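PDB 4XU6: INSIG protein homolog from Mycobacterium vanbaalenii PYR-1, which binds diacylglycerol in the membrane as a homotrimer and belongs to the Insig family, whose relatives monitor sterol levels. Local coordinates for residues Y34-V39 / L145-Y150; G22-V27 / F41-P46; D72-C77 / L178-V183. All coordinates share one frame; numbering follows the deposited sequence.

Contact 1 of 3, residues Y34-V39 / L145-Y150; sequences YHTDAV and LGVFAY. With BOG (octyl beta-D-glucopyranoside), chain C; TDA (N-tridecanoic acid), chain E.
Y34 and F148 pair where two short strands, 32-34 and 148-150, run antiparallel, and they illustrate how one bridge can orient two aromatic side chains. Theirs is a non-hydrogen-bonded pair with the CA atoms 4.1 Å apart, and both side chains leave the same face of the ribbon, side by side. Y34 CD1 comes within 3.6 Å of F148 CB. The F148 ring then leads away: a chi1 of 71° sets CG between its backbone N and carbonyl carbon, and the ring packs on E139, L142 and V143 of helix 122-144. The two rings end up oblique, with centroids 5.6 Å apart and planes at 45°.

Just beyond the bridge, H35 N donates to V147 O at 2.8 Å. The H35 imidazole lies obliquely against the second strand, with CD2 4.0 Å from F148 CA and NE2 4.1 Å from A149 CB. G146, with positive phi, closes helix 122-144 in a Schellman motif, which turns the chain into the strand. T36 places OG1 anti to its backbone N (chi1 175°), where it is hydrogen-bonded to O6 of an octyl glucoside at 2.6 Å; its CG2 lies near V147 CG1.

At the far end, Y150, a diacylglycerol-binding residue, sets its OH 3.0 Å from O21 of a bound tridecanoic acid and bonds to E139. The Y34 hydroxyl bonds to D23 OD2. The chemistry implies a division of labour: carbon surfaces and backbone bonds, including A149 with V33, hold the ribbon, while both phenol oxygens are satisfied by carboxylates of neighbouring helices.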
loop_
_atom_site.group_PDB
_atom_site.type_symbol
_atom_site.label_atom_id
_atom_site.label_comp_id
_atom_site.label_asym_id
_atom_site.label_seq_id
_atom_site.Cartn_x
_atom_site.Cartn_y
_atom_site.Cartn_z
ATOM N N TYR A 34 -11.859 25.700 3.198
ATOM C CA TYR A 34 -11.870 26.593 4.356
ATOM C C TYR A 34 -12.793 27.804 4.157
ATOM O O TYR A 34 -12.961 28.296 3.039
ATOM C CB TYR A 34 -10.463 27.074 4.699
ATOM C CG TYR A 34 -9.618 26.031 5.402
ATOM C CD1 TYR A 34 -9.786 25.778 6.757
ATOM C CD2 TYR A 34 -8.643 25.313 4.714
ATOM C CE1 TYR A 34 -9.023 24.833 7.409
ATOM C CE2 TYR A 34 -7.865 24.355 5.362
ATOM C CZ TYR A 34 -8.062 24.125 6.715
ATOM O OH TYR A 34 -7.306 23.190 7.389
ATOM N N HIS A 35 -13.394 28.261 5.249
ATOM C CA HIS A 35 -14.244 29.452 5.231
ATOM C C HIS A 35 -13.830 30.387 6.359
ATOM O O HIS A 35 -14.669 30.800 7.161
ATOM C CB HIS A 35 -15.715 29.069 5.426
ATOM C CG HIS A 35 -16.236 28.110 4.401
ATOM N ND1 HIS A 35 -16.375 28.442 3.071
ATOM C CD2 HIS A 35 -16.659 26.829 4.516
ATOM C CE1 HIS A 35 -16.854 27.403 2.408
ATOM N NE2 HIS A 35 -17.034 26.412 3.262
ATOM N N THR A 36 -12.540 30.699 6.442
ATOM C CA THR A 36 -12.034 31.561 7.505
ATOM C C THR A 36 -10.991 32.583 7.012
ATOM O O THR A 36 -9.816 32.536 7.380
ATOM C CB THR A 36 -11.494 30.735 8.694
ATOM O OG1 THR A 36 -10.915 31.616 9.656
ATOM C CG2 THR A 36 -10.449 29.696 8.226
ATOM N N ASP A 37 -11.451 33.541 6.217
ATOM C CA ASP A 37 -10.564 34.450 5.491
ATOM C C ASP A 37 -9.783 35.422 6.388
ATOM O O ASP A 37 -8.767 35.989 5.973
ATOM C CB ASP A 37 -11.370 35.241 4.454
ATOM C CG ASP A 37 -11.993 34.356 3.386
ATOM O OD1 ASP A 37 -11.623 33.165 3.288
ATOM O OD2 ASP A 37 -12.850 34.858 2.630
ATOM N N ALA A 38 -10.251 35.604 7.619
ATOM C CA ALA A 38 -9.674 36.601 8.521
ATOM C C ALA A 38 -8.329 36.241 9.162
ATOM O O ALA A 38 -7.650 37.108 9.707
ATOM N N VAL A 39 -7.937 34.971 9.104
ATOM C CA VAL A 39 -6.666 34.562 9.694
ATOM C C VAL A 39 -5.588 34.383 8.633
ATOM O O VAL A 39 -5.905 34.112 7.472
ATOM C CB VAL A 39 -6.803 33.260 10.523
ATOM C CG1 VAL A 39 -7.686 33.502 11.739
ATOM C CG2 VAL A 39 -7.357 32.138 9.666
ATOM N N LEU A 145 -19.114 25.201 13.507
ATOM C CA LEU A 145 -18.828 26.629 13.657
ATOM C C LEU A 145 -18.635 27.344 12.317
ATOM O O LEU A 145 -18.504 28.567 12.282
ATOM C CB LEU A 145 -17.601 26.851 14.542
ATOM C CG LEU A 145 -17.755 26.578 16.040
ATOM C CD1 LEU A 145 -16.398 26.615 16.734
ATOM C CD2 LEU A 145 -18.709 27.579 16.677
ATOM N N GLY A 146 -18.599 26.584 11.225
ATOM C CA GLY A 146 -18.488 27.162 9.895
ATOM C C GLY A 146 -17.065 27.511 9.484
ATOM O O GLY A 146 -16.843 28.232 8.509
ATOM N N VAL A 147 -16.093 26.982 10.219
ATOM C CA VAL A 147 -14.683 27.284 9.973
ATOM C C VAL A 147 -14.190 26.670 8.655
ATOM O O VAL A 147 -13.444 27.302 7.894
ATOM C CB VAL A 147 -13.804 26.807 11.154
ATOM C CG1 VAL A 147 -12.328 26.957 10.830
ATOM C CG2 VAL A 147 -14.146 27.580 12.418
ATOM N N PHE A 148 -14.606 25.432 8.400
ATOM C CA PHE A 148 -14.359 24.779 7.121
ATOM C C PHE A 148 -15.450 23.750 6.887
ATOM O O PHE A 148 -16.292 23.535 7.758
ATOM C CB PHE A 148 -12.948 24.153 7.063
ATOM C CG PHE A 148 -12.764 22.916 7.931
ATOM C CD1 PHE A 148 -12.593 23.033 9.302
ATOM C CD2 PHE A 148 -12.703 21.648 7.356
ATOM C CE1 PHE A 148 -12.398 21.903 10.104
ATOM C CE2 PHE A 148 -12.511 20.509 8.144
ATOM C CZ PHE A 148 -12.362 20.638 9.520
ATOM N N ALA A 149 -15.464 23.128 5.716
ATOM C CA ALA A 149 -16.436 22.076 5.457
ATOM C C ALA A 149 -15.803 20.958 4.643
ATOM O O ALA A 149 -14.825 21.185 3.931
ATOM C CB ALA A 149 -17.656 22.637 4.731
ATOM N N TYR A 150 -16.373 19.761 4.738
ATOM C CA TYR A 150 -15.972 18.661 3.868
ATOM C C TYR A 150 -16.806 18.663 2.595
ATOM O O TYR A 150 -17.906 19.217 2.559
ATOM C CB TYR A 150 -16.087 17.309 4.596
ATOM C CG TYR A 150 -14.872 16.997 5.438
ATOM C CD1 TYR A 150 -14.724 17.545 6.709
ATOM C CD2 TYR A 150 -13.859 16.167 4.956
ATOM C CE1 TYR A 150 -13.596 17.281 7.473
ATOM C CE2 TYR A 150 -12.736 15.895 5.711
ATOM C CZ TYR A 150 -12.607 16.451 6.970
ATOM O OH TYR A 150 -11.485 16.193 7.729
HETATM C C1 BOG C . -9.190 32.313 15.325
HETATM O O1 BOG C . -7.815 32.420 15.686
HETATM C C2 BOG C . -9.741 33.689 14.964
HETATM O O2 BOG C . -9.571 34.584 16.069
HETATM C C3 BOG C . -11.211 33.547 14.612
HETATM O O3 BOG C . -11.777 34.822 14.297
HETATM C C4 BOG C . -11.323 32.612 13.419
HETATM O O4 BOG C . -12.702 32.427 13.079
HETATM C C5 BOG C . -10.700 31.261 13.765
HETATM O O5 BOG C . -9.350 31.396 14.236
HETATM C C6 BOG C . -10.736 30.321 12.561
HETATM O O6 BOG C . -9.673 30.638 11.659
HETATM C "C1'" BOG C . -7.424 31.378 16.571
HETATM C "C2'" BOG C . -5.926 31.497 16.814
HETATM C "C3'" BOG C . -5.538 30.739 18.074
HETATM C "C4'" BOG C . -4.023 30.662 18.225
HETATM C "C5'" BOG C . -3.624 29.270 18.696
HETATM C "C6'" BOG C . -4.260 28.231 17.779
HETATM C "C7'" BOG C . -4.163 26.810 18.321
HETATM C "C8'" BOG C . -2.873 26.596 19.083
HETATM O O21 TDA E . -8.459 15.888 7.597
HETATM O O22 TDA E . -8.695 18.032 8.470
HETATM C C21 TDA E . -8.087 16.962 8.515
HETATM C C22 TDA E . -6.930 16.797 9.457
HETATM C C23 TDA E . -6.523 15.328 9.596
HETATM C C24 TDA E . -5.245 15.183 10.424
HETATM C C25 TDA E . -4.899 13.712 10.660
HETATM C C26 TDA E . -3.612 13.542 11.463
HETATM C C27 TDA E . -2.442 13.985 10.596
HETATM C C28 TDA E . -1.114 13.820 11.299
HETATM C C29 TDA E . -0.014 14.427 10.444
HETATM C C30 TDA E . 1.312 14.199 11.144
HETATM C C31 TDA E . 1.642 12.714 11.158
HETATM C C32 TDA E . 3.052 12.476 11.684
HETATM C C33 TDA E . 3.196 11.066 12.240
#

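Contact 2 of 3, residues G22-V27 / F41-P46; sequences GDHSHV and FVWSSP
H24 and S44 bring their CA atoms to 5.2 Å where helix 5-29 passes the tip of the hairpin 41-46. The hairpin is tight: V42 N bonds to S45 O at 2.6 Å and S45 N returns to V42 O at 3.0 Å, around a type II' turn with W43 and S44 at its corners. The helix presents D23, H24 and V27 to this turn.

H24 CG stands anti to the backbone N (chi1 167°) and lies over the W43 indole, offset toward its rim. The two rings form an offset stack, with the six-membered ring of W43 centred 4.4 Å from the imidazole centre and the planes only 11° apart. H24 CB adds a CH-pi contact, 3.8 Å from the centroid of that same W43 ring and almost directly above it. At the imidazole edge, in its plane, S44 OG is hydrogen-bonded to ND1 at 2.8 Å, a nearly straight bond of 171°. The ring is thus held both by a face and by an edge. V102 of a neighbouring subunit packs on H24 and W43, so the stack also belongs to the trimer interface.

One residue earlier, S45 OG donates to D23 OD2 at 2.6 Å, meeting the anti lone pair of that carboxylate oxygen. H26, which binds diacylglycerol, sits on the same helical turn and bonds to T93. With Y34 supplying a second hydroxyl to the buried D23 OD2, negative charge there would be expected to be stabilised, linking helix 5-29 to both the hairpin and strand 32-34 beside the lipid pocket.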
loop_
_atom_site.group_PDB
_atom_site.type_symbol
_atom_site.label_atom_id
_atom_site.label_comp_id
_atom_site.label_asym_id
_atom_site.label_seq_id
_atom_site.Cartn_x
_atom_site.Cartn_y
_atom_site.Cartn_z
ATOM N N GLY A 22 -0.615 17.108 3.935
ATOM C CA GLY A 22 -1.898 16.436 3.871
ATOM C C GLY A 22 -3.047 17.417 3.700
ATOM O O GLY A 22 -3.982 17.175 2.934
ATOM N N ASP A 23 -2.990 18.536 4.412
ATOM C CA ASP A 23 -4.076 19.509 4.308
ATOM C C ASP A 23 -4.068 20.211 2.950
ATOM O O ASP A 23 -5.120 20.442 2.373
ATOM C CB ASP A 23 -4.000 20.526 5.439
ATOM C CG ASP A 23 -5.332 21.221 5.698
ATOM O OD1 ASP A 23 -6.394 20.558 5.649
ATOM O OD2 ASP A 23 -5.308 22.443 5.963
ATOM N N HIS A 24 -2.890 20.530 2.423
ATOM C CA HIS A 24 -2.840 21.049 1.061
ATOM C C HIS A 24 -3.485 20.057 0.088
ATOM O O HIS A 24 -4.237 20.446 -0.802
ATOM C CB HIS A 24 -1.411 21.320 0.599
ATOM C CG HIS A 24 -1.318 21.546 -0.879
ATOM N ND1 HIS A 24 -1.719 22.722 -1.475
ATOM C CD2 HIS A 24 -0.940 20.722 -1.887
ATOM C CE1 HIS A 24 -1.562 22.627 -2.785
ATOM N NE2 HIS A 24 -1.096 21.422 -3.062
ATOM N N SER A 25 -3.187 18.772 0.265
ATOM C CA SER A 25 -3.758 17.735 -0.591
ATOM C C SER A 25 -5.288 17.722 -0.521
ATOM O O SER A 25 -5.960 17.642 -1.551
ATOM C CB SER A 25 -3.186 16.362 -0.221
ATOM O OG SER A 25 -1.791 16.325 -0.465
ATOM N N HIS A 26 -5.843 17.810 0.688
ATOM C CA HIS A 26 -7.298 17.893 0.845
ATOM C C HIS A 26 -7.896 19.137 0.182
ATOM O O HIS A 26 -8.931 19.062 -0.485
ATOM C CB HIS A 26 -7.690 17.859 2.329
ATOM C CG HIS A 26 -7.775 16.473 2.892
ATOM N ND1 HIS A 26 -7.986 16.221 4.231
ATOM C CD2 HIS A 26 -7.692 15.264 2.289
ATOM C CE1 HIS A 26 -8.018 14.913 4.429
ATOM N NE2 HIS A 26 -7.845 14.310 3.265
ATOM N N VAL A 27 -7.246 20.281 0.366
ATOM C CA VAL A 27 -7.771 21.525 -0.208
ATOM C C VAL A 27 -7.736 21.508 -1.739
ATOM O O VAL A 27 -8.747 21.810 -2.391
ATOM C CB VAL A 27 -7.049 22.768 0.349
ATOM C CG1 VAL A 27 -7.421 24.032 -0.451
ATOM C CG2 VAL A 27 -7.390 22.957 1.833
ATOM N N PHE A 41 -2.902 32.551 6.450
ATOM C CA PHE A 41 -2.720 31.172 6.005
ATOM C C PHE A 41 -1.245 30.843 5.833
ATOM O O PHE A 41 -0.431 31.725 5.540
ATOM C CB PHE A 41 -3.473 30.921 4.685
ATOM C CG PHE A 41 -4.911 30.522 4.876
ATOM C CD1 PHE A 41 -5.794 31.380 5.523
ATOM C CD2 PHE A 41 -5.384 29.289 4.418
ATOM C CE1 PHE A 41 -7.119 31.034 5.712
ATOM C CE2 PHE A 41 -6.711 28.925 4.612
ATOM C CZ PHE A 41 -7.586 29.807 5.255
ATOM N N VAL A 42 -0.902 29.574 6.033
ATOM C CA VAL A 42 0.425 29.064 5.726
ATOM C C VAL A 42 0.190 28.010 4.655
ATOM O O VAL A 42 -0.482 27.007 4.913
ATOM C CB VAL A 42 1.094 28.412 6.959
ATOM C CG1 VAL A 42 2.453 27.820 6.592
ATOM C CG2 VAL A 42 1.257 29.429 8.089
ATOM N N TRP A 43 0.710 28.246 3.452
ATOM C CA TRP A 43 0.356 27.415 2.301
ATOM C C TRP A 43 -1.175 27.392 2.147
ATOM O O TRP A 43 -1.797 28.450 2.014
ATOM C CB TRP A 43 0.941 25.999 2.455
ATOM C CG TRP A 43 1.103 25.238 1.163
ATOM C CD1 TRP A 43 0.769 25.663 -0.091
ATOM C CD2 TRP A 43 1.647 23.916 1.007
ATOM N NE1 TRP A 43 1.073 24.689 -1.017
ATOM C CE2 TRP A 43 1.614 23.608 -0.370
ATOM C CE3 TRP A 43 2.163 22.967 1.898
ATOM C CZ2 TRP A 43 2.073 22.388 -0.879
ATOM C CZ3 TRP A 43 2.619 21.749 1.390
ATOM C CH2 TRP A 43 2.565 21.474 0.015
ATOM N N SER A 44 -1.793 26.211 2.197
ATOM C CA SER A 44 -3.245 26.121 2.013
ATOM C C SER A 44 -4.039 26.116 3.321
ATOM O O SER A 44 -5.265 25.987 3.299
ATOM C CB SER A 44 -3.612 24.865 1.211
ATOM O OG SER A 44 -2.928 24.821 -0.029
ATOM N N SER A 45 -3.348 26.263 4.450
ATOM C CA SER A 45 -3.959 26.064 5.768
ATOM C C SER A 45 -3.941 27.327 6.622
ATOM O O SER A 45 -2.965 28.074 6.595
ATOM C CB SER A 45 -3.188 24.989 6.551
ATOM O OG SER A 45 -3.083 23.786 5.818
ATOM N N PRO A 46 -5.002 27.533 7.419
ATOM C CA PRO A 46 -4.961 28.554 8.471
ATOM C C PRO A 46 -3.765 28.276 9.357
ATOM O O PRO A 46 -3.470 27.096 9.622
ATOM C CB PRO A 46 -6.246 28.301 9.268
ATOM C CG PRO A 46 -7.162 27.573 8.337
ATOM C CD PRO A 46 -6.239 26.738 7.462
#

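Contact 3 of 3, residues D72-C77 / L178-V183. Unlike the reference sequence in segment 72-77: C77 (reference Arg). With BOG (octyl beta-D-glucopyranoside), chain D; BOG (octyl beta-D-glucopyranoside), chain B.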
loop_
_atom_site.group_PDB
_atom_site.type_symbol
_atom_site.label_atom_id
_atom_site.label_comp_id
_atom_site.label_asym_id
_atom_site.label_seq_id
_atom_site.Cartn_x
_atom_site.Cartn_y
_atom_site.Cartn_z
ATOM N N ASP A 72 12.302 0.049 24.250
ATOM C CA ASP A 72 13.639 0.596 24.052
ATOM C C ASP A 72 14.210 0.181 22.697
ATOM O O ASP A 72 15.243 0.690 22.271
ATOM C CB ASP A 72 14.566 0.158 25.179
ATOM N N GLY A 73 13.538 -0.743 22.021
ATOM C CA GLY A 73 14.078 -1.296 20.789
ATOM C C GLY A 73 13.608 -0.614 19.512
ATOM O O GLY A 73 13.883 -1.097 18.408
ATOM N N VAL A 74 12.910 0.511 19.654
ATOM C CA VAL A 74 12.381 1.250 18.497
ATOM C C VAL A 74 13.500 1.884 17.667
ATOM O O VAL A 74 14.488 2.372 18.212
ATOM C CB VAL A 74 11.355 2.320 18.954
ATOM C CG1 VAL A 74 11.009 3.288 17.822
ATOM C CG2 VAL A 74 10.103 1.631 19.465
ATOM N N THR A 75 13.354 1.876 16.343
ATOM C CA THR A 75 14.426 2.342 15.474
ATOM C C THR A 75 13.997 3.526 14.623
ATOM O O THR A 75 12.802 3.783 14.454
ATOM C CB THR A 75 14.865 1.231 14.523
ATOM O OG1 THR A 75 13.766 0.908 13.670
ATOM C CG2 THR A 75 15.260 -0.005 15.304
ATOM N N ALA A 76 14.975 4.237 14.075
ATOM C CA ALA A 76 14.683 5.378 13.214
ATOM C C ALA A 76 13.912 4.963 11.957
ATOM O O ALA A 76 13.085 5.726 11.459
ATOM C CB ALA A 76 15.960 6.103 12.834
ATOM N N CYS A 77 14.177 3.766 11.438
ATOM C CA CYS A 77 13.473 3.343 10.221
ATOM C C CYS A 77 12.037 2.937 10.496
ATOM O O CYS A 77 11.172 3.051 9.617
ATOM C CB CYS A 77 14.211 2.221 9.504
ATOM S SG CYS A 77 15.003 2.795 8.001
ATOM N N LEU A 178 7.026 7.613 17.987
ATOM C CA LEU A 178 8.009 8.696 17.955
ATOM C C LEU A 178 8.463 9.081 19.368
ATOM O O LEU A 178 9.625 9.405 19.576
ATOM C CB LEU A 178 7.450 9.923 17.236
ATOM C CG LEU A 178 7.282 9.760 15.726
ATOM C CD1 LEU A 178 6.526 10.941 15.123
ATOM C CD2 LEU A 178 8.654 9.615 15.094
ATOM N N GLY A 179 7.542 9.064 20.324
ATOM C CA GLY A 179 7.901 9.308 21.719
ATOM C C GLY A 179 8.853 8.253 22.260
ATOM O O GLY A 179 9.831 8.581 22.939
ATOM N N GLU A 180 8.576 6.987 21.960
ATOM C CA GLU A 180 9.466 5.905 22.365
ATOM C C GLU A 180 10.844 6.086 21.741
ATOM O O GLU A 180 11.869 5.884 22.402
ATOM C CB GLU A 180 8.891 4.540 21.970
ATOM C CG GLU A 180 7.593 4.185 22.668
ATOM C CD GLU A 180 6.952 2.935 22.107
ATOM O OE1 GLU A 180 6.392 2.996 20.993
ATOM O OE2 GLU A 180 6.984 1.892 22.793
ATOM N N LEU A 181 10.872 6.464 20.467
ATOM C CA LEU A 181 12.144 6.677 19.783
ATOM C C LEU A 181 12.943 7.830 20.387
ATOM O O LEU A 181 14.163 7.741 20.509
ATOM C CB LEU A 181 11.938 6.946 18.289
ATOM C CG LEU A 181 13.236 7.216 17.516
ATOM C CD1 LEU A 181 14.193 6.045 17.641
ATOM C CD2 LEU A 181 12.948 7.511 16.058
ATOM N N ALA A 182 12.264 8.917 20.738
ATOM C CA ALA A 182 12.963 10.090 21.281
ATOM C C ALA A 182 13.784 9.714 22.518
ATOM O O ALA A 182 14.932 10.161 22.687
ATOM C CB ALA A 182 11.971 11.207 21.609
ATOM N N VAL A 183 13.203 8.877 23.372
ATOM C CA VAL A 183 13.905 8.426 24.575
ATOM C C VAL A 183 14.987 7.402 24.242
ATOM O O VAL A 183 16.118 7.509 24.707
ATOM C CB VAL A 183 12.936 7.838 25.616
ATOM C CG1 VAL A 183 13.716 7.199 26.796
ATOM C CG2 VAL A 183 11.980 8.917 26.107
HETATM C C1 BOG D . 12.499 -3.029 10.064
HETATM O O1 BOG D . 11.316 -2.725 9.338
HETATM C C2 BOG D . 13.592 -3.436 9.093
HETATM O O2 BOG D . 13.134 -4.469 8.209
HETATM C C3 BOG D . 14.789 -3.919 9.891
HETATM O O3 BOG D . 15.876 -4.172 8.988
HETATM C C4 BOG D . 15.243 -2.874 10.904
HETATM O O4 BOG D . 15.872 -3.529 12.013
HETATM C C5 BOG D . 14.163 -1.950 11.470
HETATM O O5 BOG D . 12.942 -1.850 10.726
HETATM C C6 BOG D . 14.797 -0.574 11.465
HETATM O O6 BOG D . 15.634 -0.445 10.308
HETATM C "C1'" BOG D . 10.841 -1.418 9.653
HETATM C "C2'" BOG D . 9.398 -1.326 9.197
HETATM C "C3'" BOG D . 9.135 0.037 8.589
HETATM C "C4'" BOG D . 7.997 -0.072 7.584
HETATM C "C5'" BOG D . 6.724 0.557 8.130
HETATM C "C6'" BOG D . 5.509 0.053 7.375
HETATM C "C7'" BOG D . 4.233 0.637 7.961
HETATM C "C8'" BOG D . 3.025 0.096 7.220
HETATM C C1 BOG B . 18.396 15.300 21.597
HETATM O O1 BOG B . 17.065 15.151 21.112
HETATM C C2 BOG B . 18.618 14.391 22.816
HETATM O O2 BOG B . 17.681 14.738 23.845
HETATM C C3 BOG B . 20.036 14.533 23.336
HETATM O O3 BOG B . 20.267 13.567 24.369
HETATM C C4 BOG B . 21.019 14.287 22.199
HETATM O O4 BOG B . 22.345 14.560 22.667
HETATM C C5 BOG B . 20.690 15.152 20.978
HETATM O O5 BOG B . 19.331 14.961 20.572
HETATM C C6 BOG B . 21.616 14.845 19.801
HETATM O O6 BOG B . 21.456 13.488 19.373
HETATM C "C1'" BOG B . 16.818 15.791 19.849
HETATM C "C2'" BOG B . 15.528 15.196 19.283
HETATM C "C3'" BOG B . 15.610 14.840 17.812
HETATM C "C4'" BOG B . 15.247 13.377 17.591
HETATM C "C5'" BOG B . 13.748 13.125 17.515
HETATM C "C6'" BOG B . 13.442 12.318 16.250
HETATM C "C7'" BOG B . 12.027 11.748 16.251
HETATM C "C8'" BOG B . 11.858 10.734 17.365
#
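V74 and L181 are the centre of a contact in the transmembrane helix bundle, where the loop and N-cap that open helix 76-96 lie against the last turns of helix 164-184. T75 occupies the N-cap, its side chain capping a backbone N just past A76 and C77, while Q78 OE1 bonds back to T75 N, as in a capping box. No hydrogen bond passes between the segments; they illustrate a meeting through van der Waals contacts, largely apolar.

Along the second helix, L178 comes first. It starts out away from the V74 loop, though the end of its side chain comes nearer again, and it packs on L11 and L14 of helix 5-29 and on A79 of helix 76-96. Its carbonyl oxygen accepts the backbone N of A182 at 2.9 Å.

E180 faces the loop, but touches it with carbon: its CB lies 4.0 Å from V74 CG2, and the two side chains cross at about a right angle. Beyond CG the chain runs extended (chi2 172°) to a carboxylate that makes a salt bridge to R71. A longer, weak ion pair reaches R64.

L181 does most of the packing. Its CB meets V74 CG1 at 3.8 Å, and its CG stands anti to the backbone N (chi1 178°). One residue on, A182 packs on E7 of helix 5-29. At the far end of the first segment the engineered C77 packs on W116 of a neighbouring subunit.

The branches of L181 divide their neighbours. CD1 sits 3.7 Å from V74 O and also meets the carbonyl carbon of T75, whereas CD2 lies 4.0 Å from A76 CA and 3.6 Å from C8' of an octyl glucoside tail.

Contacts 1 and 2 lie on one side of the chain's centre, their own centres about 12 Å apart, and they touch chiefly through Y34 with D23, S44 and P46, and T36 with F41. Their segments alternate along the chain: helix 5-29 first, then strand 32-34 with its loop, the hairpin 41-46, and much later strand 148-150. Contact 3 is on the opposite side, centres about 37 Å from contact 1 and 29 Å from contact 2. It opens after contact 2 has closed. Contacts 1 and 2 thus frame one end of the bundle beside the lipid-binding residues, while contact 3 packs the start of helix 76-96 on the end of helix 164-184 at the other.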